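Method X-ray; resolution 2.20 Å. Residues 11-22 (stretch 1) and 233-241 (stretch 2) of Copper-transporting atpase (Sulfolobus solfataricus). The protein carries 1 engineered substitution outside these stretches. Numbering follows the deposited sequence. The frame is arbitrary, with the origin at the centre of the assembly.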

# COMPACT_ATOMS: atom_id res chain seq x y z
N HIS A 11 -22.04 8.45 6.56
CA HIS A 11 -21.76 9.83 6.97
C HIS A 11 -20.33 9.96 7.49
O HIS A 11 -19.68 10.97 7.29
CB HIS A 11 -22.76 10.25 8.06
CG HIS A 11 -23.24 11.66 7.94
ND1 HIS A 11 -24.11 12.23 8.85
CD2 HIS A 11 -22.99 12.62 7.01
CE1 HIS A 11 -24.37 13.47 8.48
NE2 HIS A 11 -23.71 13.73 7.37
N LYS A 12 -19.86 8.92 8.16
CA LYS A 12 -18.50 8.84 8.66
C LYS A 12 -17.55 8.15 7.66
O LYS A 12 -16.48 7.66 8.03
CB LYS A 12 -18.49 8.07 9.99
CG LYS A 12 -19.33 8.72 11.07
CD LYS A 12 -19.39 7.85 12.32
N GLY A 13 -17.95 8.11 6.40
CA GLY A 13 -17.11 7.57 5.36
C GLY A 13 -16.76 6.10 5.51
O GLY A 13 -15.69 5.67 5.11
N MET A 14 -17.67 5.33 6.10
CA MET A 14 -17.55 3.87 6.10
C MET A 14 -18.77 3.22 5.45
O MET A 14 -19.92 3.59 5.71
CB MET A 14 -17.37 3.34 7.52
CG MET A 14 -16.03 3.73 8.15
SD MET A 14 -15.95 3.50 9.93
CE MET A 14 -14.83 4.81 10.39
N ILE A 15 -18.49 2.26 4.56
CA ILE A 15 -19.52 1.43 3.94
C ILE A 15 -19.52 0.07 4.59
O ILE A 15 -18.55 -0.67 4.47
CB ILE A 15 -19.22 1.20 2.45
CG1 ILE A 15 -19.02 2.52 1.74
CG2 ILE A 15 -20.32 0.37 1.80
CD1 ILE A 15 -18.79 2.37 0.25
N ILE A 16 -20.60 -0.27 5.28
CA ILE A 16 -20.68 -1.54 5.99
C ILE A 16 -21.48 -2.58 5.22
O ILE A 16 -22.36 -2.25 4.42
CB ILE A 16 -21.31 -1.37 7.37
CG1 ILE A 16 -20.92 -0.03 7.99
CG2 ILE A 16 -20.88 -2.52 8.27
CD1 ILE A 16 -19.79 -0.13 8.98
N LYS A 17 -21.16 -3.85 5.47
CA LYS A 17 -21.76 -4.97 4.77
C LYS A 17 -22.91 -5.58 5.58
O LYS A 17 -23.97 -5.90 5.03
CB LYS A 17 -20.68 -6.02 4.51
CG LYS A 17 -21.19 -7.31 3.89
CD LYS A 17 -20.05 -8.31 3.78
CE LYS A 17 -19.66 -8.84 5.14
NZ LYS A 17 -20.59 -9.92 5.61
N ASN A 18 -22.69 -5.73 6.88
CA ASN A 18 -23.72 -6.23 7.79
C ASN A 18 -23.65 -5.53 9.14
O ASN A 18 -22.56 -5.20 9.62
CB ASN A 18 -23.58 -7.75 7.98
N SER A 19 -24.80 -5.28 9.75
CA SER A 19 -24.84 -4.67 11.07
C SER A 19 -24.05 -5.51 12.07
O SER A 19 -23.58 -5.01 13.09
N ASN A 20 -23.91 -6.80 11.75
CA ASN A 20 -23.18 -7.74 12.59
C ASN A 20 -21.73 -7.31 12.81
O ASN A 20 -21.19 -7.47 13.91
N VAL A 21 -21.13 -6.76 11.77
CA VAL A 21 -19.78 -6.21 11.87
C VAL A 21 -19.73 -5.23 13.03
O VAL A 21 -18.68 -5.02 13.64
CB VAL A 21 -19.38 -5.46 10.59
CG1 VAL A 21 -17.91 -5.10 10.64
CG2 VAL A 21 -19.68 -6.29 9.35
N TYR A 22 -20.88 -4.65 13.34
CA TYR A 22 -21.00 -3.65 14.40
C TYR A 22 -20.47 -4.16 15.74
O TYR A 22 -19.37 -3.81 16.15
N VAL A 233 -16.54 -6.69 -1.08
CA VAL A 233 -16.27 -7.98 -0.47
C VAL A 233 -15.90 -7.84 1.02
O VAL A 233 -16.43 -8.56 1.87
CB VAL A 233 -15.14 -8.74 -1.22
CG1 VAL A 233 -14.88 -10.09 -0.56
CG2 VAL A 233 -15.50 -8.90 -2.70
N ALA A 234 -15.01 -6.89 1.32
CA ALA A 234 -14.60 -6.60 2.69
C ALA A 234 -15.79 -6.20 3.55
O ALA A 234 -16.76 -5.63 3.06
CB ALA A 234 -13.54 -5.49 2.70
N ASP A 235 -15.69 -6.47 4.85
CA ASP A 235 -16.75 -6.12 5.78
C ASP A 235 -17.01 -4.62 5.82
O ASP A 235 -18.16 -4.18 5.92
CB ASP A 235 -16.40 -6.62 7.18
CG ASP A 235 -16.48 -8.13 7.29
OD1 ASP A 235 -16.96 -8.77 6.34
OD2 ASP A 235 -16.08 -8.66 8.34
N ILE A 236 -15.94 -3.84 5.75
CA ILE A 236 -16.05 -2.39 5.79
C ILE A 236 -15.18 -1.75 4.75
O ILE A 236 -13.97 -2.00 4.71
CB ILE A 236 -15.63 -1.82 7.13
CG1 ILE A 236 -16.49 -2.38 8.25
CG2 ILE A 236 -15.69 -0.29 7.10
CD1 ILE A 236 -15.90 -2.15 9.61
N ILE A 237 -15.76 -0.91 3.92
CA ILE A 237 -14.96 -0.14 2.98
C ILE A 237 -14.77 1.29 3.49
O ILE A 237 -15.75 2.00 3.79
CB ILE A 237 -15.58 -0.18 1.57
CG1 ILE A 237 -15.82 -1.63 1.15
CG2 ILE A 237 -14.70 0.56 0.58
CD1 ILE A 237 -16.17 -1.82 -0.31
N LEU A 238 -13.51 1.71 3.63
CA LEU A 238 -13.20 3.06 4.07
C LEU A 238 -13.17 3.98 2.87
O LEU A 238 -12.08 4.30 2.37
CB LEU A 238 -11.83 3.13 4.76
CG LEU A 238 -11.75 3.32 6.27
CD1 LEU A 238 -10.45 4.01 6.63
CD2 LEU A 238 -12.91 4.14 6.78
N VAL A 239 -14.35 4.40 2.42
CA VAL A 239 -14.46 5.25 1.24
C VAL A 239 -13.58 6.46 1.42
O VAL A 239 -12.96 6.95 0.47
CB VAL A 239 -15.87 5.82 1.06
CG1 VAL A 239 -16.01 6.43 -0.33
CG2 VAL A 239 -16.90 4.76 1.28
N SER A 240 -13.56 6.94 2.65
CA SER A 240 -12.89 8.19 2.98
C SER A 240 -11.38 8.01 3.03
O SER A 240 -10.63 8.99 2.96
CB SER A 240 -13.40 8.67 4.34
OG SER A 240 -13.28 7.64 5.30
N ASN A 241 -10.94 6.76 3.14
CA ASN A 241 -9.54 6.48 3.41
C ASN A 241 -9.14 7.08 4.74
O ASN A 241 -7.95 7.24 5.04
CB ASN A 241 -8.64 7.01 2.31
CG ASN A 241 -8.73 6.19 1.05
OD1 ASN A 241 -8.47 4.99 1.07
ND2 ASN A 241 -9.12 6.82 -0.05
O HOH W 1 -14.60 9.74 7.59

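The two stretches, more than 200 residues apart in sequence, run antiparallel and meet as neighbouring strands of a sheet. The register is centred on Ile-15 and Ile-237, whose CA atoms lie 4.9 Å apart and which form a hydrogen-bonded pair. Ile-15 N donates to Ile-237 O at 2.9 Å, and Ile-237 N returns the bond to Ile-15 O, also at 2.9 Å; both are close to linear. The next pair, Ile-16 and Ile-236, is of the non-hydrogen-bonded kind, with CA atoms 4.7 Å apart. The carbonyls of Ile-15 and Ile-237 also receive CA-H...O contacts, from Met-14 CA to Ile-237 O at 3.5 Å and from Ile-236 CA to Ile-15 O at 3.3 Å, so each oxygen is approached by a backbone carbon as well as by an amide.

Beyond this centre the pairing loosens. At one end, Lys-17 N reaches Asp-235 O at 3.1 Å, but the N-H...O angle of 128° makes this bond weak. At the other, a type I turn from Leu-238 to Asn-241, closed by a 2.8 Å bond from Asn-241 N to Leu-238 O, bends stretch 2 around the carbonyl of Gly-13. Ser-240 N makes a weak bond of 3.5 Å to Gly-13 O, and Ser-240 OG lies 3.1 Å from the same oxygen. Gly-13 has a positive phi of 63°, which by itself favours glycine, and the close approach of the turn adds a steric limit: a CB in ideal position would stand 2.6 Å from Ser-240 CB, a clash. A water extends the polar contact here, donating weakly to Lys-12 O at 2.8 Å and lying 3.4 Å from Ser-240 OG in a second weak bond.

Side chains of the paired strands alternate between the two faces of the sheet. Ile-15 and Ile-237 share one face, with their CB atoms 4.0 Å apart. Ile-15 also meets Val-239, which points toward stretch 1 from the turn; the 3.1 Å between Ile-15 CG1 and Val-239 CG2 is tight for two apolar carbons.

Ile-16 and Ile-236 occupy the other face, where Ile-16 CD1 lies 4.1 Å from Ile-236 CG1. Ile-236 is buried and has further apolar neighbours: its CG2 is 4.0 Å from Met-14 CB, and its CD1 is 3.7 Å from CG1 of Val-21, a helical residue that points toward stretch 2. Met-14 in turn contacts Leu-238, with Met-14 CG 3.4 Å from Leu-238 CD2. Although the CA-to-CB bond of Leu-238 points away from stretch 1, the end of the side chain comes nearer and makes this contact possible.

Charge enters at the Lys-17 end. The CA-to-CB bond of Lys-17 points toward stretch 2, and its NZ forms a long salt bridge with Asp-235 OD1 at 3.9 Å. Lys-17 CE, at 3.0 Å, is closer to Asp-235 OD1 than NZ is, so the ammonium is not directed squarely at the carboxylate and the pairing is a loose one. Asp-235 OD2 is hydrogen-bonded elsewhere in the structure.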